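Local coordinates for penicillin binding protein transpeptidase domain protein (Escherichia coli, PDB 4BJQ) that belongs to the penicillin-binding proteins and is represented by a small fragment of helices and strands that pairs with a second copy of itself, at residues Ile17-Gly20 and Asp21-Lys24; Pro58-Ala61 and Asp62-Lys66; Asn31-Leu34 and Asp35-Ser38. One frame throughout, in Å; residues are numbered along the deposited sequence.

Interaction 1: Ile17-Gly20 and Asp21-Lys24. With SO4 (sulfate ion), chain I.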
ATOM      1  N   ILE A  17      -0.519   5.337  -4.056  1.00 23.09           N
ATOM      2  CA  ILE A  17       0.503   4.640  -4.843  1.00 23.49           C
ATOM      3  C   ILE A  17       1.910   4.782  -4.218  1.00 23.24           C
ATOM      4  O   ILE A  17       2.761   3.891  -4.360  1.00 22.85           O
ATOM      5  CB  ILE A  17       0.464   5.078  -6.362  1.00 23.51           C
ATOM      6  CG1 ILE A  17       1.438   4.233  -7.194  1.00 24.10           C
ATOM      7  CG2 ILE A  17       0.748   6.579  -6.525  1.00 23.13           C
ATOM      8  CD1 ILE A  17       1.188   4.273  -8.692  1.00 24.31           C
ATOM      9  N   SER A  18       2.132   5.891  -3.512  1.00 23.19           N
ATOM     10  CA  SER A  18       3.427   6.155  -2.864  1.00 23.97           C
ATOM     11  C   SER A  18       3.464   5.840  -1.359  1.00 23.55           C
ATOM     12  O   SER A  18       4.374   6.290  -0.645  1.00 23.97           O
ATOM     13  CB  SER A  18       3.860   7.608  -3.110  1.00 23.89           C
ATOM     14  OG  SER A  18       3.900   7.867  -4.492  1.00 24.09           O
ATOM     15  N   VAL A  19       2.490   5.067  -0.886  1.00 23.32           N
ATOM     16  CA  VAL A  19       2.385   4.710   0.541  1.00 23.01           C
ATOM     17  C   VAL A  19       3.685   4.121   1.114  1.00 23.61           C
ATOM     18  O   VAL A  19       3.947   4.238   2.314  1.00 23.76           O
ATOM     19  CB  VAL A  19       1.181   3.760   0.797  1.00 23.01           C
ATOM     20  CG1 VAL A  19       1.461   2.345   0.293  1.00 20.69           C
ATOM     21  CG2 VAL A  19       0.788   3.756   2.266  1.00 23.62           C
ATOM     22  N   GLY A  20       4.492   3.496   0.254  1.00 23.79           N
ATOM     23  CA  GLY A  20       5.834   3.024   0.633  1.00 24.39           C
ATOM     24  C   GLY A  20       6.737   4.070   1.278  1.00 24.84           C
ATOM     25  O   GLY A  20       7.431   3.768   2.245  1.00 24.61           O
ATOM     26  N   ASP A  21       6.712   5.303   0.763  1.00 25.68           N
ATOM     27  CA  ASP A  21       7.459   6.431   1.363  1.00 26.47           C
ATOM     28  C   ASP A  21       7.035   6.652   2.817  1.00 26.37           C
ATOM     29  O   ASP A  21       7.856   7.006   3.687  1.00 26.17           O
ATOM     30  CB  ASP A  21       7.188   7.746   0.615  1.00 27.43           C
ATOM     31  CG  ASP A  21       7.714   7.746  -0.813  1.00 29.59           C
ATOM     32  OD1 ASP A  21       8.656   6.986  -1.120  1.00 29.46           O
ATOM     33  OD2 ASP A  21       7.174   8.535  -1.621  1.00 31.61           O
ATOM     34  N   ARG A  22       5.743   6.464   3.062  1.00 25.05           N
ATOM     35  CA  ARG A  22       5.178   6.706   4.377  1.00 25.05           C
ATOM     36  C   ARG A  22       5.458   5.579   5.359  1.00 24.10           C
ATOM     37  O   ARG A  22       5.605   5.832   6.548  1.00 24.11           O
ATOM     38  CB  ARG A  22       3.685   6.993   4.264  1.00 24.79           C
ATOM     39  CG  ARG A  22       3.451   8.408   3.818  1.00 27.37           C
ATOM     40  CD  ARG A  22       2.020   8.702   3.505  1.00 30.67           C
ATOM     41  NE  ARG A  22       2.059   9.383   2.232  1.00 35.16           N
ATOM     42  CZ  ARG A  22       1.591   8.890   1.091  1.00 34.87           C
ATOM     43  NH1 ARG A  22       0.951   7.726   1.065  1.00 33.30           N
ATOM     44  NH2 ARG A  22       1.734   9.603  -0.013  1.00 34.10           N
ATOM     45  N   TRP A  23       5.520   4.345   4.867  1.00 23.96           N
ATOM     46  CA  TRP A  23       5.981   3.220   5.696  1.00 24.36           C
ATOM     47  C   TRP A  23       7.401   3.457   6.199  1.00 24.53           C
ATOM     48  O   TRP A  23       7.675   3.275   7.387  1.00 25.16           O
ATOM     49  CB  TRP A  23       5.893   1.878   4.958  1.00 23.57           C
ATOM     50  CG  TRP A  23       4.479   1.339   4.867  1.00 23.88           C
ATOM     51  CD1 TRP A  23       3.747   1.157   3.725  1.00 22.89           C
ATOM     52  CD2 TRP A  23       3.624   0.936   5.959  1.00 22.45           C
ATOM     53  NE1 TRP A  23       2.508   0.655   4.032  1.00 22.73           N
ATOM     54  CE2 TRP A  23       2.396   0.518   5.392  1.00 22.85           C
ATOM     55  CE3 TRP A  23       3.777   0.889   7.357  1.00 21.14           C
ATOM     56  CZ2 TRP A  23       1.324   0.043   6.174  1.00 20.71           C
ATOM     57  CZ3 TRP A  23       2.721   0.419   8.132  1.00 21.97           C
ATOM     58  CH2 TRP A  23       1.498   0.007   7.535  1.00 20.45           C
ATOM     59  N   LYS A  24       8.295   3.852   5.293  1.00 24.63           N
ATOM     60  CA  LYS A  24       9.655   4.273   5.655  1.00 24.91           C
ATOM     61  C   LYS A  24       9.635   5.387   6.693  1.00 24.03           C
ATOM     62  O   LYS A  24      10.394   5.352   7.648  1.00 23.95           O
ATOM     63  CB  LYS A  24      10.415   4.781   4.434  1.00 25.79           C
ATOM     64  CG  LYS A  24      10.999   3.702   3.563  1.00 28.96           C
ATOM     65  CD  LYS A  24      11.536   4.308   2.259  1.00 31.99           C
ATOM     66  CE  LYS A  24      11.462   3.287   1.123  1.00 34.19           C
ATOM     67  NZ  LYS A  24      12.113   1.979   1.507  1.00 35.81           N
TER
HETATM   68  S   SO4 I1166       0.572   9.363  -3.140  1.00 50.37           S
HETATM   69  O1  SO4 I1166      -0.733   9.941  -3.478  1.00 49.49           O
HETATM   70  O2  SO4 I1166       0.388   8.129  -2.373  1.00 45.37           O
HETATM   71  O3  SO4 I1166       1.328   9.104  -4.378  1.00 48.80           O
HETATM   72  O4  SO4 I1166       1.323  10.359  -2.371  1.00 49.57           O

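Interaction 2: Pro58-Ala61 and Asp62-Lys66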
ATOM      1  N   PRO A  58       2.499  13.037  22.158  1.00 28.13           N
ATOM      2  CA  PRO A  58       1.602  13.522  21.094  1.00 28.31           C
ATOM      3  C   PRO A  58       2.305  13.987  19.802  1.00 28.41           C
ATOM      4  O   PRO A  58       1.811  13.704  18.708  1.00 28.52           O
ATOM      5  CB  PRO A  58       0.866  14.690  21.755  1.00 29.21           C
ATOM      6  CG  PRO A  58       0.869  14.357  23.221  1.00 29.54           C
ATOM      7  CD  PRO A  58       2.131  13.572  23.485  1.00 28.78           C
ATOM      8  N   ASP A  59       3.431  14.690  19.936  1.00 28.11           N
ATOM      9  CA  ASP A  59       4.212  15.162  18.786  1.00 27.90           C
ATOM     10  C   ASP A  59       4.511  14.033  17.778  1.00 26.86           C
ATOM     11  O   ASP A  59       4.189  14.143  16.588  1.00 26.20           O
ATOM     12  CB  ASP A  59       5.508  15.884  19.244  1.00 27.76           C
ATOM     13  CG  ASP A  59       6.409  15.016  20.137  1.00 29.69           C
ATOM     14  OD1 ASP A  59       5.953  13.956  20.639  1.00 29.07           O
ATOM     15  OD2 ASP A  59       7.588  15.405  20.344  1.00 29.94           O
ATOM     16  N   MET A  60       5.130  12.961  18.266  1.00 26.12           N
ATOM     17  CA  MET A  60       5.359  11.759  17.469  1.00 25.45           C
ATOM     18  C   MET A  60       4.061  11.036  17.046  1.00 24.92           C
ATOM     19  O   MET A  60       3.970  10.554  15.920  1.00 25.08           O
ATOM     20  CB  MET A  60       6.280  10.788  18.212  1.00 24.78           C
ATOM     21  CG  MET A  60       6.679   9.593  17.365  1.00 25.00           C
ATOM     22  SD  MET A  60       7.992   8.599  18.090  1.00 26.00           S
ATOM     23  CE  MET A  60       9.404   9.654  17.798  1.00 24.61           C
ATOM     24  N   ALA A  61       3.074  10.963  17.936  1.00 24.48           N
ATOM     25  CA  ALA A  61       1.817  10.244  17.645  1.00 24.75           C
ATOM     26  C   ALA A  61       0.935  10.916  16.576  1.00 25.18           C
ATOM     27  O   ALA A  61       0.396  10.238  15.693  1.00 24.43           O
ATOM     28  CB  ALA A  61       1.011   9.991  18.939  1.00 24.45           C
ATOM     29  N   ASP A  62       0.786  12.240  16.671  1.00 25.99           N
ATOM     30  CA  ASP A  62       0.101  13.019  15.640  1.00 26.76           C
ATOM     31  C   ASP A  62       0.798  12.863  14.290  1.00 26.27           C
ATOM     32  O   ASP A  62       0.144  12.643  13.287  1.00 25.51           O
ATOM     33  CB  ASP A  62       0.055  14.507  15.999  1.00 27.71           C
ATOM     34  CG  ASP A  62      -0.763  14.800  17.244  1.00 30.61           C
ATOM     35  OD1 ASP A  62      -1.183  13.858  17.945  1.00 32.81           O
ATOM     36  OD2 ASP A  62      -0.979  15.999  17.536  1.00 34.39           O
ATOM     37  N   TYR A  63       2.128  12.980  14.278  1.00 26.96           N
ATOM     38  CA  TYR A  63       2.923  12.783  13.052  1.00 27.31           C
ATOM     39  C   TYR A  63       2.591  11.431  12.398  1.00 26.56           C
ATOM     40  O   TYR A  63       2.355  11.362  11.188  1.00 26.75           O
ATOM     41  CB  TYR A  63       4.432  12.885  13.349  1.00 27.68           C
ATOM     42  CG  TYR A  63       5.326  12.556  12.166  1.00 29.48           C
ATOM     43  CD1 TYR A  63       5.648  13.529  11.220  1.00 31.78           C
ATOM     44  CD2 TYR A  63       5.848  11.268  11.988  1.00 30.80           C
ATOM     45  CE1 TYR A  63       6.467  13.241  10.132  1.00 31.99           C
ATOM     46  CE2 TYR A  63       6.668  10.968  10.899  1.00 30.76           C
ATOM     47  CZ  TYR A  63       6.970  11.961   9.976  1.00 31.91           C
ATOM     48  OH  TYR A  63       7.776  11.686   8.892  1.00 31.29           O
ATOM     49  N   ILE A  64       2.559  10.378  13.209  1.00 25.74           N
ATOM     50  CA  ILE A  64       2.253   9.027  12.729  1.00 25.24           C
ATOM     51  C   ILE A  64       0.816   8.916  12.225  1.00 25.76           C
ATOM     52  O   ILE A  64       0.577   8.329  11.177  1.00 25.83           O
ATOM     53  CB  ILE A  64       2.584   7.963  13.797  1.00 24.91           C
ATOM     54  CG1 ILE A  64       4.105   7.794  13.873  1.00 23.12           C
ATOM     55  CG2 ILE A  64       1.909   6.608  13.482  1.00 24.08           C
ATOM     56  CD1 ILE A  64       4.597   7.291  15.180  1.00 20.92           C
ATOM     57  N   LYS A  65      -0.129   9.513  12.945  1.00 26.22           N
ATOM     58  CA  LYS A  65      -1.517   9.548  12.493  1.00 27.16           C
ATOM     59  C   LYS A  65      -1.659  10.168  11.102  1.00 26.82           C
ATOM     60  O   LYS A  65      -2.356   9.622  10.247  1.00 26.47           O
ATOM     61  CB  LYS A  65      -2.400  10.304  13.483  1.00 27.89           C
ATOM     62  CG  LYS A  65      -3.901   9.943  13.363  1.00 29.95           C
ATOM     63  CD  LYS A  65      -4.762  11.207  13.454  1.00 33.62           C
ATOM     64  CE  LYS A  65      -5.943  11.044  14.422  1.00 37.59           C
ATOM     65  NZ  LYS A  65      -6.923   9.981  14.030  1.00 37.44           N
ATOM     66  N   LYS A  66      -0.965  11.280  10.874  1.00 27.41           N
ATOM     67  CA  LYS A  66      -1.087  12.046   9.623  1.00 27.67           C
ATOM     68  C   LYS A  66      -0.471  11.344   8.405  1.00 27.01           C
ATOM     69  O   LYS A  66      -0.743  11.724   7.260  1.00 27.18           O
ATOM     70  CB  LYS A  66      -0.516  13.454   9.791  1.00 28.14           C
ATOM     71  CG  LYS A  66      -1.314  14.338  10.732  1.00 30.84           C
ATOM     72  CD  LYS A  66      -0.794  15.773  10.698  1.00 34.21           C
ATOM     73  CE  LYS A  66      -1.174  16.553  11.954  1.00 37.04           C
ATOM     74  NZ  LYS A  66      -2.637  16.787  12.093  1.00 38.55           N
TER

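Interaction 3: Asn31-Leu34 and Asp35-Ser38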
ATOM      1  N   ASN A  31      12.433   4.664  14.928  1.00 24.20           N
ATOM      2  CA  ASN A  31      13.797   4.080  14.947  1.00 24.75           C
ATOM      3  C   ASN A  31      13.762   2.550  15.074  1.00 24.74           C
ATOM      4  O   ASN A  31      14.501   1.939  15.858  1.00 25.47           O
ATOM      5  CB  ASN A  31      14.697   4.743  16.013  1.00 25.12           C
ATOM      6  CG  ASN A  31      16.207   4.533  15.755  1.00 26.68           C
ATOM      7  OD1 ASN A  31      16.734   4.859  14.694  1.00 29.06           O
ATOM      8  ND2 ASN A  31      16.899   4.023  16.751  1.00 25.72           N
ATOM      9  N   ILE A  32      12.855   1.954  14.316  1.00 24.06           N
ATOM     10  CA  ILE A  32      12.788   0.519  14.137  1.00 23.69           C
ATOM     11  C   ILE A  32      13.089   0.270  12.659  1.00 23.49           C
ATOM     12  O   ILE A  32      12.335   0.750  11.788  1.00 22.83           O
ATOM     13  CB  ILE A  32      11.377  -0.046  14.471  1.00 23.51           C
ATOM     14  CG1 ILE A  32      10.951   0.322  15.902  1.00 23.72           C
ATOM     15  CG2 ILE A  32      11.358  -1.571  14.306  1.00 22.87           C
ATOM     16  CD1 ILE A  32       9.442   0.098  16.192  1.00 24.11           C
ATOM     17  N   PRO A  33      14.189  -0.458  12.367  1.00 23.59           N
ATOM     18  CA  PRO A  33      14.486  -0.870  10.991  1.00 24.30           C
ATOM     19  C   PRO A  33      13.214  -1.386  10.292  1.00 24.44           C
ATOM     20  O   PRO A  33      12.406  -2.074  10.918  1.00 24.13           O
ATOM     21  CB  PRO A  33      15.497  -2.003  11.177  1.00 24.70           C
ATOM     22  CG  PRO A  33      16.249  -1.617  12.435  1.00 25.04           C
ATOM     23  CD  PRO A  33      15.232  -0.900  13.318  1.00 24.32           C
ATOM     24  N   LEU A  34      13.027  -1.036   9.026  1.00 24.87           N
ATOM     25  CA  LEU A  34      11.804  -1.413   8.310  1.00 25.80           C
ATOM     26  C   LEU A  34      11.607  -2.925   8.322  1.00 26.18           C
ATOM     27  O   LEU A  34      10.492  -3.407   8.516  1.00 25.54           O
ATOM     28  CB  LEU A  34      11.827  -0.889   6.873  1.00 25.88           C
ATOM     29  CG  LEU A  34      10.486  -0.823   6.115  1.00 27.00           C
ATOM     30  CD1 LEU A  34       9.478   0.067   6.791  1.00 27.64           C
ATOM     31  CD2 LEU A  34      10.730  -0.338   4.703  1.00 28.32           C
ATOM     32  N   ASP A  35      12.707  -3.656   8.142  1.00 26.97           N
ATOM     33  CA  ASP A  35      12.697  -5.114   8.144  1.00 27.83           C
ATOM     34  C   ASP A  35      12.193  -5.694   9.460  1.00 27.46           C
ATOM     35  O   ASP A  35      11.496  -6.711   9.460  1.00 27.11           O
ATOM     36  CB  ASP A  35      14.098  -5.657   7.844  1.00 28.74           C
ATOM     37  CG  ASP A  35      14.534  -5.379   6.428  1.00 30.13           C
ATOM     38  OD1 ASP A  35      13.666  -5.077   5.579  1.00 31.05           O
ATOM     39  OD2 ASP A  35      15.751  -5.467   6.165  1.00 33.93           O
ATOM     40  N   GLN A  36      12.553  -5.056  10.573  1.00 27.33           N
ATOM     41  CA  GLN A  36      12.056  -5.483  11.884  1.00 27.55           C
ATOM     42  C   GLN A  36      10.570  -5.191  12.006  1.00 26.92           C
ATOM     43  O   GLN A  36       9.798  -6.022  12.490  1.00 26.53           O
ATOM     44  CB  GLN A  36      12.790  -4.760  13.018  1.00 27.95           C
ATOM     45  CG  GLN A  36      13.986  -5.494  13.588  1.00 30.33           C
ATOM     46  CD  GLN A  36      14.696  -4.698  14.684  1.00 32.65           C
ATOM     47  OE1 GLN A  36      14.055  -4.070  15.540  1.00 33.43           O
ATOM     48  NE2 GLN A  36      16.028  -4.725  14.660  1.00 33.15           N
ATOM     49  N   LEU A  37      10.191  -3.993  11.577  1.00 26.62           N
ATOM     50  CA  LEU A  37       8.803  -3.529  11.648  1.00 26.88           C
ATOM     51  C   LEU A  37       7.895  -4.450  10.841  1.00 27.02           C
ATOM     52  O   LEU A  37       6.858  -4.892  11.336  1.00 26.82           O
ATOM     53  CB  LEU A  37       8.714  -2.096  11.141  1.00 26.33           C
ATOM     54  CG  LEU A  37       7.402  -1.311  11.209  1.00 27.69           C
ATOM     55  CD1 LEU A  37       6.913  -1.208  12.644  1.00 28.82           C
ATOM     56  CD2 LEU A  37       7.617   0.085  10.604  1.00 26.74           C
ATOM     57  N   SER A  38       8.312  -4.741   9.605  1.00 27.85           N
ATOM     58  CA  SER A  38       7.599  -5.656   8.710  1.00 28.82           C
ATOM     59  C   SER A  38       7.488  -7.058   9.279  1.00 29.37           C
ATOM     60  O   SER A  38       6.407  -7.634   9.268  1.00 29.76           O
ATOM     61  CB  SER A  38       8.269  -5.725   7.337  1.00 28.65           C
ATOM     62  OG  SER A  38       8.262  -4.449   6.735  1.00 30.25           O
TER

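Interaction 1: Ile17-Gly20 and Asp21-Lys24
Backbone bonds between S18 and D21, V19 and W23, and G20 and K24 wind the first turn of helix 19-30, with D21 N 2.9 Å from S18 O and K24 N bonding almost straight to G20 O (177°). The turn illustrates how a helix start can collect an anion, here a sulfate ion probably left from crystallisation. S18 grips it twice: S18 N donates to SO4 O2 at 3.1 Å, and S18 OG donates to SO4 O3 at 2.9 Å. R22, with CG beside its backbone N (chi1 -79°) and its chain bent at chi3, brings its guanidinium back to the sulfate. Its NH2 donates to the same SO4 O2 at 3.1 Å, and the sulfur lies in the guanidinium plane, at the edge of the group. S18 O sits over one guanidinium face. The arginine charge, and probably the N-H groups at the helix start, would favour an anion here. On another side of the turn, V19 and W23 point the same way, with V19 CG2 4.2 Å from W23 CD1. Around them, L69 of the loop before strand 72-76 touches V19, R22 and W23, while V19 meets V19 of the second subunit and I17 packs on W23 of that subunit.

Interaction 2: Pro58-Ala61 and Asp62-Lys66
D62 and P58 stand one turn apart on helix 58-66, a regular alpha-helix whose i to i+4 ladder can be followed through D62, A61 and M60. D62 N donates to P58 O at 2.7 Å, nearly straight at 172°. The side chain of D62 bends back toward the same carbonyl: with CG beside its own backbone N (chi1 -64°), the carboxylate oxygen OD1 comes within 3.1 Å of P58 O. Both atoms are acceptors, so this approach is no bond and is probably mildly unfavourable; of D62, it is the backbone amide that bonds this carbonyl. A61 contributes mainly through its backbone, its O accepting K65 N at 2.9 Å. Its side chain touches L74 of strand 72-76 and packs on K2 of the second subunit, so a small residue sits where the helix meets strand and partner chain. M60 is the third member. With CG anti to the backbone N (chi1 -173°), M60 reaches I64, and it also touches L30 of helix 19-30; its O receives I64 N at 3.1 Å. I64 lies one turn further on and also packs against L26 of that helix and I72. The two side chains slant across each other, M60 CG lying 3.8 Å from I64 CD1. The same methyl also leans over the backbone, leaving I64 CD1 3.4 Å from M60 O.

Interaction 3: Asn31-Leu34 and Asp35-Ser38
I32 and L37 form a hydrophobic staple across the start of helix 34-42: I32 directly precedes the N-cap residue P33, and L37 is the fourth residue after that cap. The chain has just left helix 19-30 through a Schellman motif at N31, so one helix is closed and the next opened within a few residues. I32 touches with CG2, the branch anti to the backbone N (chi1 -57° puts CG1 beside that N), which lies over the first turn. From there CG2 lies 4.2 Å from L37 CB and 3.7 Å from Q36 CB, the I32 and Q36 side chains meeting at about a right angle. P33 and Q36 are arranged differently. They run side by side and point the same way, the extended glutamine laying its amide along the proline ring, with Q36 NE2 3.8 Å from P33 CG. Beside these side chains the P33 carbonyl anchors the turn: L37 N donates to P33 O at 3.0 Å, while the bond from Q36 N to it is weak and bent. L34 and L37 bring their branched ends together on the side facing helix 19-30, with L34 CD1 4.2 Å from L37 CD2, and both rest on A27 of that helix. S38 closes the turn and in addition packs on I17 of the second subunit. Its OG lies beside its own backbone N (chi1 -61°), which turns the hydroxyl back along the helix toward L34. The L34 carbonyl therefore takes two donors from one residue, S38 N at 2.8 Å and the hydroxyl S38 OG at 3.0 Å, the latter coming from about 45° above the carbonyl plane.

Along the chain the order is interaction 1, interaction 3, interaction 2. Interactions 1 and 3 lie at the starts of the consecutive helices 19-30 and 34-42, the latter including the loop that joins them. Their centres are about 14 Å apart, and they touch where L34 CD1 packs 3.7 Å from W23 O. Interaction 2, on helix 58-66, has its centre about 16 Å from that of interaction 1 and 18 Å from that of interaction 3, without touching either, yet its M60, Y63 and I64 lean on helix 19-30. That helix is thus the shared neighbour of the other two. All three also meet the second subunit, so these local turns contribute to the two-chain assembly as well as to the fold.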